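Local structure of amino acid amide racemase (Ochrobactrum anthropi, 6GIO) at residues C[370-378]-C[422-433]. The protein belongs to the class-III aminotransferase family of fold-type I enzymes and binds pyridoxal-5'-phosphate. Residues are numbered along the deposited sequence; the frame is centred on the assembly and turned at random.
Sequences TTTAKIIYR and DVLDGKVADSDV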
# COMPACT_ATOMS: atom_id res chain seq x y z
N THR C 370 -8.27 30.75 3.44
CA THR C 370 -9.34 31.06 2.50
C THR C 370 -8.85 31.76 1.21
O THR C 370 -9.31 31.46 0.08
CB THR C 370 -10.51 31.83 3.18
OG1 THR C 370 -11.44 32.24 2.17
CG2 THR C 370 -10.04 33.04 3.87
N THR C 371 -7.89 32.68 1.35
CA THR C 371 -7.25 33.32 0.21
C THR C 371 -6.49 32.29 -0.63
O THR C 371 -6.66 32.24 -1.84
CB THR C 371 -6.29 34.42 0.69
OG1 THR C 371 -7.04 35.37 1.42
CG2 THR C 371 -5.57 35.12 -0.47
N THR C 372 -5.68 31.46 0.01
CA THR C 372 -4.93 30.42 -0.69
C THR C 372 -5.86 29.45 -1.44
O THR C 372 -5.64 29.15 -2.61
CB THR C 372 -4.04 29.70 0.33
OG1 THR C 372 -3.26 30.69 1.02
CG2 THR C 372 -3.13 28.65 -0.33
N ALA C 373 -6.92 29.00 -0.80
CA ALA C 373 -7.92 28.14 -1.47
C ALA C 373 -8.59 28.81 -2.68
O ALA C 373 -8.85 28.15 -3.68
CB ALA C 373 -8.99 27.64 -0.48
N LYS C 374 -8.83 30.11 -2.60
CA LYS C 374 -9.43 30.85 -3.69
C LYS C 374 -8.48 30.94 -4.85
O LYS C 374 -8.91 30.90 -6.00
CB LYS C 374 -9.81 32.28 -3.26
CG LYS C 374 -11.07 32.31 -2.44
CD LYS C 374 -11.43 33.73 -2.08
CE LYS C 374 -12.65 33.73 -1.18
NZ LYS C 374 -13.15 35.11 -0.93
N ILE C 375 -7.19 31.09 -4.57
CA ILE C 375 -6.21 31.10 -5.66
C ILE C 375 -6.20 29.75 -6.42
O ILE C 375 -6.15 29.73 -7.67
CB ILE C 375 -4.81 31.47 -5.13
CG1 ILE C 375 -4.82 32.93 -4.63
CG2 ILE C 375 -3.76 31.26 -6.20
CD1 ILE C 375 -3.63 33.29 -3.78
N ILE C 376 -6.24 28.63 -5.70
CA ILE C 376 -6.32 27.30 -6.35
C ILE C 376 -7.61 27.15 -7.18
O ILE C 376 -7.60 26.62 -8.30
CB ILE C 376 -6.34 26.15 -5.31
CG1 ILE C 376 -5.16 26.21 -4.35
CG2 ILE C 376 -6.34 24.82 -6.02
CD1 ILE C 376 -3.81 26.10 -4.99
N TYR C 377 -8.73 27.56 -6.59
CA TYR C 377 -10.02 27.46 -7.28
C TYR C 377 -10.05 28.30 -8.55
O TYR C 377 -10.52 27.87 -9.61
CB TYR C 377 -11.14 27.91 -6.36
CG TYR C 377 -12.46 27.89 -7.04
CD1 TYR C 377 -13.20 26.73 -7.08
CD2 TYR C 377 -12.98 29.03 -7.63
CE1 TYR C 377 -14.43 26.69 -7.70
CE2 TYR C 377 -14.21 29.01 -8.26
CZ TYR C 377 -14.93 27.83 -8.29
OH TYR C 377 -16.14 27.80 -8.92
N ARG C 378 -9.56 29.51 -8.46
CA ARG C 378 -9.51 30.34 -9.65
C ARG C 378 -8.50 29.79 -10.66
O ARG C 378 -8.74 29.88 -11.88
CB ARG C 378 -9.19 31.78 -9.28
CG ARG C 378 -9.24 32.77 -10.44
CD ARG C 378 -10.63 32.81 -11.05
NE ARG C 378 -10.71 33.78 -12.14
CZ ARG C 378 -11.70 33.81 -13.04
NH1 ARG C 378 -12.68 32.91 -13.00
NH2 ARG C 378 -11.68 34.71 -13.99
N ASP C 422 -7.02 38.06 -9.46
CA ASP C 422 -8.49 37.99 -9.40
C ASP C 422 -8.94 37.81 -7.96
O ASP C 422 -9.96 38.32 -7.55
CB ASP C 422 -9.05 36.84 -10.24
CG ASP C 422 -8.88 37.07 -11.75
OD1 ASP C 422 -8.56 38.18 -12.16
OD2 ASP C 422 -9.09 36.13 -12.53
N VAL C 423 -8.18 37.03 -7.18
CA VAL C 423 -8.56 36.81 -5.79
C VAL C 423 -8.34 38.07 -4.92
O VAL C 423 -9.20 38.43 -4.09
CB VAL C 423 -7.86 35.58 -5.20
CG1 VAL C 423 -7.94 35.57 -3.67
CG2 VAL C 423 -8.45 34.30 -5.81
N LEU C 424 -7.21 38.73 -5.11
CA LEU C 424 -6.92 39.96 -4.36
C LEU C 424 -7.92 41.09 -4.68
O LEU C 424 -8.28 41.84 -3.79
CB LEU C 424 -5.52 40.44 -4.64
CG LEU C 424 -4.41 39.58 -4.06
CD1 LEU C 424 -3.10 40.16 -4.53
CD2 LEU C 424 -4.44 39.52 -2.54
N ASP C 425 -8.37 41.18 -5.93
CA ASP C 425 -9.33 42.20 -6.36
C ASP C 425 -10.71 41.79 -5.94
O ASP C 425 -11.66 42.35 -6.45
CB ASP C 425 -9.38 42.38 -7.89
CG ASP C 425 -8.15 43.02 -8.50
OD1 ASP C 425 -7.32 43.62 -7.78
OD2 ASP C 425 -8.02 42.93 -9.74
N GLY C 426 -10.84 40.78 -5.08
CA GLY C 426 -12.13 40.37 -4.54
C GLY C 426 -13.12 39.85 -5.58
O GLY C 426 -14.31 40.15 -5.53
N LYS C 427 -12.64 39.03 -6.51
CA LYS C 427 -13.50 38.58 -7.59
C LYS C 427 -13.92 37.12 -7.47
O LYS C 427 -14.60 36.60 -8.36
CB LYS C 427 -12.80 38.83 -8.92
CG LYS C 427 -12.48 40.30 -9.12
CD LYS C 427 -12.30 40.58 -10.59
CE LYS C 427 -10.86 40.79 -11.01
NZ LYS C 427 -10.60 42.25 -11.26
N VAL C 428 -13.57 36.48 -6.34
CA VAL C 428 -13.88 35.07 -6.10
C VAL C 428 -14.72 34.89 -4.82
O VAL C 428 -14.30 35.31 -3.76
CB VAL C 428 -12.55 34.27 -5.97
CG1 VAL C 428 -12.81 32.77 -5.87
CG2 VAL C 428 -11.62 34.60 -7.13
N ALA C 429 -15.88 34.23 -4.91
CA ALA C 429 -16.79 34.05 -3.75
C ALA C 429 -16.27 33.08 -2.66
O ALA C 429 -15.44 32.19 -2.93
CB ALA C 429 -18.16 33.59 -4.22
N ASP C 430 -16.79 33.27 -1.44
CA ASP C 430 -16.47 32.43 -0.26
C ASP C 430 -17.10 31.04 -0.34
O ASP C 430 -16.50 30.06 0.13
CB ASP C 430 -16.93 33.10 1.06
CG ASP C 430 -15.91 34.10 1.62
OD1 ASP C 430 -14.70 34.05 1.29
OD2 ASP C 430 -16.33 34.94 2.44
N SER C 431 -18.32 30.96 -0.89
CA SER C 431 -19.07 29.68 -0.99
C SER C 431 -18.44 28.67 -1.95
O SER C 431 -18.62 27.46 -1.80
CB SER C 431 -20.51 29.92 -1.43
OG SER C 431 -20.56 30.01 -2.84
N ASP C 432 -17.73 29.18 -2.96
CA ASP C 432 -17.02 28.34 -3.94
C ASP C 432 -15.82 27.55 -3.35
O ASP C 432 -15.49 26.47 -3.86
CB ASP C 432 -16.56 29.20 -5.12
CG ASP C 432 -17.74 29.79 -5.92
OD1 ASP C 432 -18.92 29.49 -5.62
OD2 ASP C 432 -17.47 30.57 -6.86
N VAL C 433 -15.19 28.09 -2.31
CA VAL C 433 -14.11 27.37 -1.60
C VAL C 433 -14.55 26.73 -0.27
O VAL C 433 -13.80 25.92 0.31
CB VAL C 433 -12.88 28.27 -1.35
CG1 VAL C 433 -12.21 28.62 -2.67
CG2 VAL C 433 -13.25 29.54 -0.59
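Asp422 OD2 is gripped side-on by two nitrogens of Arg378. NE lies 2.9 Å from OD2 and meets it on the anti side, with an N-H...acceptor angle of 161°; the more bent bond from NH2 to OD2 is 3.3 Å. The oxygen sits at the guanidinium edge, in its plane. The bend at chi2 (61°) carries CD aside and lets NE face the carboxylate, while NH1 hydrogen-bonds Gln381 OE1, which probably helps hold the guanidinium's rotation. One helical turn earlier, Lys374 runs extended past Val428, and its NZ donates to Val428 O at 3.1 Å and to Asp430 OD1 at 2.9 Å. NZ comes to OD1 from above the carboxylate plane, and since Asp430 is poorly ordered this salt bridge is the less certain of the two bonds. Val423 and Val433 pack on the two sides of the Lys374 stem, Val423 CG2 3.5 Å from Lys374 CB and Val433 knob-into-hole among Thr370, Ala373, Lys374 and Tyr377. Asp432 CB makes a CH-pi contact over one face of the Tyr377 ring, 4.0 Å from its centroid. A Schellman motif (Lys427 N to Asp422 O, Gly426 N to Val423 O) ends helix 406-424. Helix 369-382 also packs on strands 352-357 and 395-398, consistent with the small C-terminal domain of fold-type I enzymes.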